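Side-chain contacts in cytochrome c-552 Ks_3358 (PDB 5MXZ), which binds heme c covalently and probably serves as a small electron-transfer protein: residues 38-41 against 42-46; 46-49 against 50-53. The protein carries 1 engineered substitution. All blocks are in the same frame, centred on the assembly; numbering follows the deposited sequence.

Contact 1 of 2, residues 38-41 against 42-46. With ZN (zinc ion), chain F; HEC (heme c), chain B; EDO (1,2-ethanediol), chain R.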
loop_
_atom_site.group_PDB
_atom_site.type_symbol
_atom_site.label_atom_id
_atom_site.label_comp_id
_atom_site.label_asym_id
_atom_site.label_seq_id
_atom_site.Cartn_x
_atom_site.Cartn_y
_atom_site.Cartn_z
ATOM N N ALA A 38 14.865 1.003 2.320
ATOM C CA ALA A 38 15.441 2.152 1.618
ATOM C C ALA A 38 15.571 1.941 0.107
ATOM O O ALA A 38 15.205 2.837 -0.664
ATOM C CB ALA A 38 16.786 2.537 2.223
ATOM N N GLU A 39 16.073 0.765 -0.294
ATOM C CA GLU A 39 16.246 0.413 -1.706
ATOM C C GLU A 39 14.910 0.355 -2.449
ATOM O O GLU A 39 14.788 0.888 -3.558
ATOM C CB GLU A 39 17.001 -0.916 -1.862
ATOM C CG GLU A 39 18.483 -0.864 -1.513
ATOM C CD GLU A 39 18.759 -1.219 -0.062
ATOM O OE1 GLU A 39 17.822 -1.163 0.764
ATOM O OE2 GLU A 39 19.919 -1.558 0.253
ATOM N N TRP A 40 13.915 -0.296 -1.834
ATOM C CA TRP A 40 12.578 -0.390 -2.431
ATOM C C TRP A 40 11.969 0.998 -2.619
ATOM O O TRP A 40 11.466 1.303 -3.698
ATOM C CB TRP A 40 11.615 -1.290 -1.631
ATOM C CG TRP A 40 10.265 -1.365 -2.314
ATOM C CD1 TRP A 40 9.922 -2.173 -3.367
ATOM C CD2 TRP A 40 9.110 -0.563 -2.035
ATOM N NE1 TRP A 40 8.622 -1.939 -3.742
ATOM C CE2 TRP A 40 8.099 -0.953 -2.948
ATOM C CE3 TRP A 40 8.827 0.446 -1.098
ATOM C CZ2 TRP A 40 6.821 -0.372 -2.954
ATOM C CZ3 TRP A 40 7.549 1.026 -1.101
ATOM C CH2 TRP A 40 6.563 0.609 -2.027
ATOM N N GLN A 41 12.041 1.827 -1.578
ATOM C CA GLN A 41 11.498 3.183 -1.614
ATOM C C GLN A 41 12.158 4.025 -2.710
ATOM O O GLN A 41 11.463 4.693 -3.485
ATOM C CB GLN A 41 11.639 3.865 -0.248
ATOM C CG GLN A 41 10.826 3.255 0.891
ATOM C CD GLN A 41 9.336 3.551 0.815
ATOM O OE1 GLN A 41 8.888 4.398 0.036
ATOM N NE2 GLN A 41 8.560 2.849 1.629
ATOM N N ALA A 42 13.489 3.949 -2.787
ATOM C CA ALA A 42 14.292 4.689 -3.773
ATOM C C ALA A 42 13.980 4.320 -5.231
ATOM O O ALA A 42 13.958 5.196 -6.107
ATOM C CB ALA A 42 15.778 4.504 -3.480
ATOM N N LYS A 43 13.730 3.035 -5.482
ATOM C CA LYS A 43 13.455 2.536 -6.836
ATOM C C LYS A 43 11.979 2.600 -7.263
ATOM O O LYS A 43 11.668 2.399 -8.440
ATOM C CB LYS A 43 14.018 1.114 -7.027
ATOM C CG LYS A 43 13.222 -0.001 -6.362
ATOM C CD LYS A 43 13.818 -1.371 -6.653
ATOM C CE LYS A 43 13.137 -2.445 -5.819
ATOM N NZ LYS A 43 13.728 -3.798 -6.035
ATOM N N THR A 44 11.083 2.866 -6.313
ATOM C CA THR A 44 9.643 2.842 -6.580
ATOM C C THR A 44 9.086 4.253 -6.698
ATOM O O THR A 44 9.240 5.069 -5.784
ATOM C CB THR A 44 8.883 2.036 -5.503
ATOM O OG1 THR A 44 9.483 0.741 -5.371
ATOM C CG2 THR A 44 7.407 1.880 -5.857
ATOM N N SER A 45 8.450 4.527 -7.836
ATOM C CA SER A 45 7.829 5.824 -8.104
ATOM C C SER A 45 6.457 5.908 -7.453
ATOM O O SER A 45 5.828 4.873 -7.184
ATOM C CB SER A 45 7.683 6.052 -9.615
ATOM O OG SER A 45 6.673 5.213 -10.156
ATOM N N ASP A 46 5.985 7.136 -7.227
ATOM C CA ASP A 46 4.614 7.368 -6.738
ATOM C C ASP A 46 3.569 6.758 -7.650
ATOM O O ASP A 46 2.588 6.182 -7.175
ATOM C CB ASP A 46 4.343 8.861 -6.581
ATOM C CG ASP A 46 5.156 9.478 -5.472
ATOM O OD1 ASP A 46 5.894 8.753 -4.767
ATOM O OD2 ASP A 46 5.071 10.704 -5.293
HETATM ZN ZN ZN F . 6.916 11.101 -4.193
HETATM FE FE HEC B . -0.780 -4.317 -1.267
HETATM C CHA HEC B . 1.912 -5.052 -3.278
HETATM C CHB HEC B . 0.112 -0.998 -1.228
HETATM C CHC HEC B . -3.792 -3.571 0.237
HETATM C CHD HEC B . -1.228 -7.643 -0.614
HETATM N NA HEC B . 0.753 -3.202 -2.143
HETATM C C1A HEC B . 1.795 -3.654 -2.855
HETATM C C2A HEC B . 2.751 -2.624 -3.309
HETATM C C3A HEC B . 2.217 -1.397 -2.706
HETATM C C4A HEC B . 0.999 -1.887 -2.006
HETATM C CMA HEC B . 2.770 0.007 -2.797
HETATM C CAA HEC B . 3.993 -2.855 -4.128
HETATM C CBA HEC B . 4.026 -2.356 -5.548
HETATM C CGA HEC B . 5.457 -2.516 -6.025
HETATM O O1A HEC B . 6.325 -3.037 -5.290
HETATM O O2A HEC B . 5.727 -2.112 -7.162
HETATM N NB HEC B . -1.710 -2.559 -0.622
HETATM C C1B HEC B . -1.205 -1.300 -0.654
HETATM C C2B HEC B . -2.087 -0.232 -0.103
HETATM C C3B HEC B . -3.241 -1.040 0.317
HETATM C C4B HEC B . -2.904 -2.432 -0.021
HETATM C CMB HEC B . -1.840 1.250 0.008
HETATM C CAB HEC B . -4.496 -0.577 0.930
HETATM C CBB HEC B . -5.400 0.252 0.044
HETATM N NC HEC B . -2.293 -5.430 -0.352
HETATM C C1C HEC B . -3.410 -4.988 0.262
HETATM C C2C HEC B . -4.266 -6.043 0.880
HETATM C C3C HEC B . -3.476 -7.250 0.594
HETATM C C4C HEC B . -2.286 -6.757 -0.130
HETATM C CMC HEC B . -5.579 -5.890 1.605
HETATM C CAC HEC B . -3.774 -8.660 0.996
HETATM C CBC HEC B . -5.039 -9.312 0.498
HETATM N ND HEC B . 0.170 -6.063 -1.882
HETATM C C1D HEC B . -0.128 -7.329 -1.534
HETATM C C2D HEC B . 0.728 -8.370 -2.144
HETATM C C3D HEC B . 1.679 -7.582 -2.939
HETATM C C4D HEC B . 1.234 -6.197 -2.683
HETATM C CMD HEC B . 0.660 -9.865 -1.975
HETATM C CAD HEC B . 2.797 -8.040 -3.834
HETATM C CBD HEC B . 2.216 -7.950 -5.255
HETATM C CGD HEC B . 3.038 -7.135 -6.242
HETATM O O1D HEC B . 2.728 -7.186 -7.456
HETATM O O2D HEC B . 4.002 -6.432 -5.854
HETATM C C1 EDO R . 11.113 7.764 -8.214
HETATM O O1 EDO R . 11.394 6.535 -8.896
HETATM C C2 EDO R . 12.005 7.866 -6.981
HETATM O O2 EDO R . 11.656 6.838 -6.045
#
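Ala42 N donates to Ala38 O at 2.9 Å and Lys43 N to Glu39 O at 3.1 Å, two i to i+4 bonds that carry the short helix 38-43 of this c-type cytochrome to its C-terminal end, where the chain turns out of the helix at Thr44. The turn is closed by a side chain: Thr44 OG1 gives its proton to Trp40 O at 2.7 Å. That bond holds the threonine over one face of the Trp40 indole. Thr44 CB lies 4.2 Å from the centroid of the six-membered ring of Trp40 and 17° off its normal, a CH-pi contact, and Thr44 CG2 comes within 3.7 Å of Trp40 CZ2. The Lys43 side chain runs at about a right angle to that of Trp40, with Lys43 CE 4.1 Å from Trp40 CD1. With CG anti to the backbone N (chi1 -179°), Trp40 is directed toward the heme. Gln41 bends at chi2, and its NE2 lies in the indole plane at the ring edge, donating to Phe35 O and Val80 O, while OE1 takes a bond from Arg81. The heme propionate also meets the indole edge, Trp40 NE1 donating to heme c O1A at 3.0 Å and 148°, and Trp40 CH2 makes an apolar contact with heme methyl CMA at 3.9 Å.

Contact 2 of 2, residues 46-49 against 50-53; sequences DERI and IEQI. With ZN (zinc ion), chain F; ZN (zinc ion), chain E; ZN (zinc ion), chain H; HEC (heme c), chain B.
Glu51 OE2 is held by three partners: the guanidinium NH2 of Arg48 at 3.0 Å, water 2, and a zinc ion at the longer distance of 2.5 Å from Glu51 OE2. The arginine approaches on the anti side of the carboxylate, 25° out of its plane. This salt bridge joins residues i and i+3 of helix 46-55, and of the two Glu51 oxygens the guanidinium bonds only OE2. Water 2 spans the same pair, accepting from Arg48 NE and donating to Glu51 OE2.

The other terminal nitrogen faces the next turn and the cofactor. Arg48 NH1 donates to Gln52 OE1 at 2.8 Å along an almost straight line (174°), in the amide plane and on a lone pair, although the guanidinium and amide planes stand 82° apart. The same NH1 reaches heme c propionate O2A at 2.9 Å. Bends at chi2 and chi3 curl the arginine toward the following turn, which brings all these acceptors to the guanidinium edge. Water 1 adds a further link from Arg48 NH2 to Gln52 OE1. Gln52 NE2 meanwhile bonds Thr57 OG1, and Gln52 CG packs 3.4 Å from heme C2A.

Arg48, Ile49, Gln52 and Ile53 all line the heme c pocket, the isoleucines packing beside the heme methyls. Ile49 and Ile53 lie side by side, with Ile49 CG2 3.9 Å from Ile53 CD1, and Ile53 CG1 approaches heme methyl CMB at 3.6 Å. Val77 and Val80 of helix 77-80 cover Ile49.

Flanked in its own plane by Glu51, Gln52 and the propionate, the guanidinium has its rotation fixed. Its positive charge would probably stabilise the ionised propionate; Glu51 shares that charge, its own probably being partly offset by the bound zinc.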
loop_
_atom_site.group_PDB
_atom_site.type_symbol
_atom_site.label_atom_id
_atom_site.label_comp_id
_atom_site.label_asym_id
_atom_site.label_seq_id
_atom_site.Cartn_x
_atom_site.Cartn_y
_atom_site.Cartn_z
ATOM N N ASP A 46 5.985 7.136 -7.227
ATOM C CA ASP A 46 4.614 7.368 -6.738
ATOM C C ASP A 46 3.569 6.758 -7.650
ATOM O O ASP A 46 2.588 6.182 -7.175
ATOM C CB ASP A 46 4.343 8.861 -6.581
ATOM C CG ASP A 46 5.156 9.478 -5.472
ATOM O OD1 ASP A 46 5.894 8.753 -4.767
ATOM O OD2 ASP A 46 5.071 10.704 -5.293
ATOM N N GLU A 47 3.800 6.878 -8.958
ATOM C CA GLU A 47 2.916 6.324 -9.973
ATOM C C GLU A 47 2.766 4.807 -9.855
ATOM O O GLU A 47 1.653 4.296 -9.972
ATOM C CB GLU A 47 3.426 6.701 -11.355
ATOM C CG GLU A 47 2.611 6.137 -12.503
ATOM C CD GLU A 47 3.353 6.202 -13.815
ATOM O OE1 GLU A 47 3.193 5.276 -14.645
ATOM O OE2 GLU A 47 4.092 7.188 -14.028
ATOM N N ARG A 48 3.883 4.105 -9.629
ATOM C CA ARG A 48 3.878 2.652 -9.401
ATOM C C ARG A 48 3.035 2.291 -8.176
ATOM O O ARG A 48 2.229 1.355 -8.232
ATOM C CB ARG A 48 5.317 2.104 -9.280
ATOM C CG ARG A 48 5.459 0.630 -8.891
ATOM C CD ARG A 48 5.279 -0.353 -10.055
ATOM N NE ARG A 48 3.882 -0.528 -10.462
ATOM C CZ ARG A 48 2.994 -1.343 -9.881
ATOM N NH1 ARG A 48 3.318 -2.088 -8.830
ATOM N NH2 ARG A 48 1.756 -1.398 -10.344
ATOM N N ILE A 49 3.214 3.046 -7.093
ATOM C CA ILE A 49 2.426 2.879 -5.868
ATOM C C ILE A 49 0.926 3.079 -6.154
ATOM O O ILE A 49 0.109 2.227 -5.789
ATOM C CB ILE A 49 2.935 3.795 -4.714
ATOM C CG1 ILE A 49 4.359 3.379 -4.278
ATOM C CG2 ILE A 49 1.980 3.770 -3.519
ATOM C CD1 ILE A 49 5.127 4.415 -3.470
ATOM N N ILE A 50 0.594 4.176 -6.837
ATOM C CA ILE A 50 -0.791 4.513 -7.207
ATOM C C ILE A 50 -1.407 3.429 -8.101
ATOM O O ILE A 50 -2.527 2.968 -7.832
ATOM C CB ILE A 50 -0.890 5.939 -7.832
ATOM C CG1 ILE A 50 -0.626 7.001 -6.754
ATOM C CG2 ILE A 50 -2.257 6.185 -8.474
ATOM C CD1 ILE A 50 -0.062 8.314 -7.272
ATOM N N GLU A 51 -0.668 3.007 -9.129
ATOM C CA GLU A 51 -1.135 1.945 -10.026
ATOM C C GLU A 51 -1.415 0.651 -9.260
ATOM O O GLU A 51 -2.441 0.003 -9.494
ATOM C CB GLU A 51 -0.153 1.685 -11.174
ATOM C CG GLU A 51 -0.747 0.780 -12.251
ATOM C CD GLU A 51 0.229 0.366 -13.336
ATOM O OE1 GLU A 51 -0.154 0.433 -14.524
ATOM O OE2 GLU A 51 1.362 -0.054 -13.011
ATOM N N GLN A 52 -0.513 0.307 -8.338
ATOM C CA GLN A 52 -0.665 -0.897 -7.520
ATOM C C GLN A 52 -1.926 -0.867 -6.665
ATOM O O GLN A 52 -2.644 -1.865 -6.610
ATOM C CB GLN A 52 0.572 -1.151 -6.662
ATOM C CG GLN A 52 0.504 -2.462 -5.880
ATOM C CD GLN A 52 0.553 -3.696 -6.767
ATOM O OE1 GLN A 52 1.264 -3.725 -7.782
ATOM N NE2 GLN A 52 -0.204 -4.723 -6.391
ATOM N N ILE A 53 -2.197 0.267 -6.012
ATOM C CA ILE A 53 -3.426 0.429 -5.217
ATOM C C ILE A 53 -4.648 0.332 -6.146
ATOM O O ILE A 53 -5.597 -0.395 -5.847
ATOM C CB ILE A 53 -3.443 1.752 -4.405
ATOM C CG1 ILE A 53 -2.206 1.839 -3.502
ATOM C CG2 ILE A 53 -4.729 1.886 -3.578
ATOM C CD1 ILE A 53 -1.852 3.238 -3.032
HETATM ZN ZN ZN F . 6.916 11.101 -4.193
HETATM ZN ZN ZN E . 4.166 7.305 -16.111
HETATM ZN ZN ZN H . 2.668 -0.498 -15.150
HETATM FE FE HEC B . -0.780 -4.317 -1.267
HETATM C CHA HEC B . 1.912 -5.052 -3.278
HETATM C CHB HEC B . 0.112 -0.998 -1.228
HETATM C CHC HEC B . -3.792 -3.571 0.237
HETATM C CHD HEC B . -1.228 -7.643 -0.614
HETATM N NA HEC B . 0.753 -3.202 -2.143
HETATM C C1A HEC B . 1.795 -3.654 -2.855
HETATM C C2A HEC B . 2.751 -2.624 -3.309
HETATM C C3A HEC B . 2.217 -1.397 -2.706
HETATM C C4A HEC B . 0.999 -1.887 -2.006
HETATM C CMA HEC B . 2.770 0.007 -2.797
HETATM C CAA HEC B . 3.993 -2.855 -4.128
HETATM C CBA HEC B . 4.026 -2.356 -5.548
HETATM C CGA HEC B . 5.457 -2.516 -6.025
HETATM O O1A HEC B . 6.325 -3.037 -5.290
HETATM O O2A HEC B . 5.727 -2.112 -7.162
HETATM N NB HEC B . -1.710 -2.559 -0.622
HETATM C C1B HEC B . -1.205 -1.300 -0.654
HETATM C C2B HEC B . -2.087 -0.232 -0.103
HETATM C C3B HEC B . -3.241 -1.040 0.317
HETATM C C4B HEC B . -2.904 -2.432 -0.021
HETATM C CMB HEC B . -1.840 1.250 0.008
HETATM C CAB HEC B . -4.496 -0.577 0.930
HETATM C CBB HEC B . -5.400 0.252 0.044
HETATM N NC HEC B . -2.293 -5.430 -0.352
HETATM C C1C HEC B . -3.410 -4.988 0.262
HETATM C C2C HEC B . -4.266 -6.043 0.880
HETATM C C3C HEC B . -3.476 -7.250 0.594
HETATM C C4C HEC B . -2.286 -6.757 -0.130
HETATM C CMC HEC B . -5.579 -5.890 1.605
HETATM C CAC HEC B . -3.774 -8.660 0.996
HETATM C CBC HEC B . -5.039 -9.312 0.498
HETATM N ND HEC B . 0.170 -6.063 -1.882
HETATM C C1D HEC B . -0.128 -7.329 -1.534
HETATM C C2D HEC B . 0.728 -8.370 -2.144
HETATM C C3D HEC B . 1.679 -7.582 -2.939
HETATM C C4D HEC B . 1.234 -6.197 -2.683
HETATM C CMD HEC B . 0.660 -9.865 -1.975
HETATM C CAD HEC B . 2.797 -8.040 -3.834
HETATM C CBD HEC B . 2.216 -7.950 -5.255
HETATM C CGD HEC B . 3.038 -7.135 -6.242
HETATM O O1D HEC B . 2.728 -7.186 -7.456
HETATM O O2D HEC B . 4.002 -6.432 -5.854
HETATM O O HOH W 1 -0.467 -3.171 -10.403
HETATM O O HOH W 2 3.912 1.634 -12.945
#

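Contacts 1 and 2 follow one another along the chain, with centres about 11 Å apart, and share Asp46, whose OD2 binds a zinc ion while OD1 forms a salt bridge with Arg81. Ser45 OG, at the N-cap of helix 46-55, accepts from Arg48 N and so joins the turn of 42-46 to the residue central to contact 2. Side chains also meet directly: Thr44 CG2 lies 3.7 Å from Ile49 CG1, and Trp40 CH2 is 4.2 Å from that same Ile49 CG1. The two contacts converge on one heme propionate, contact 1 supplying a donor to one oxygen and contact 2 a donor to the other.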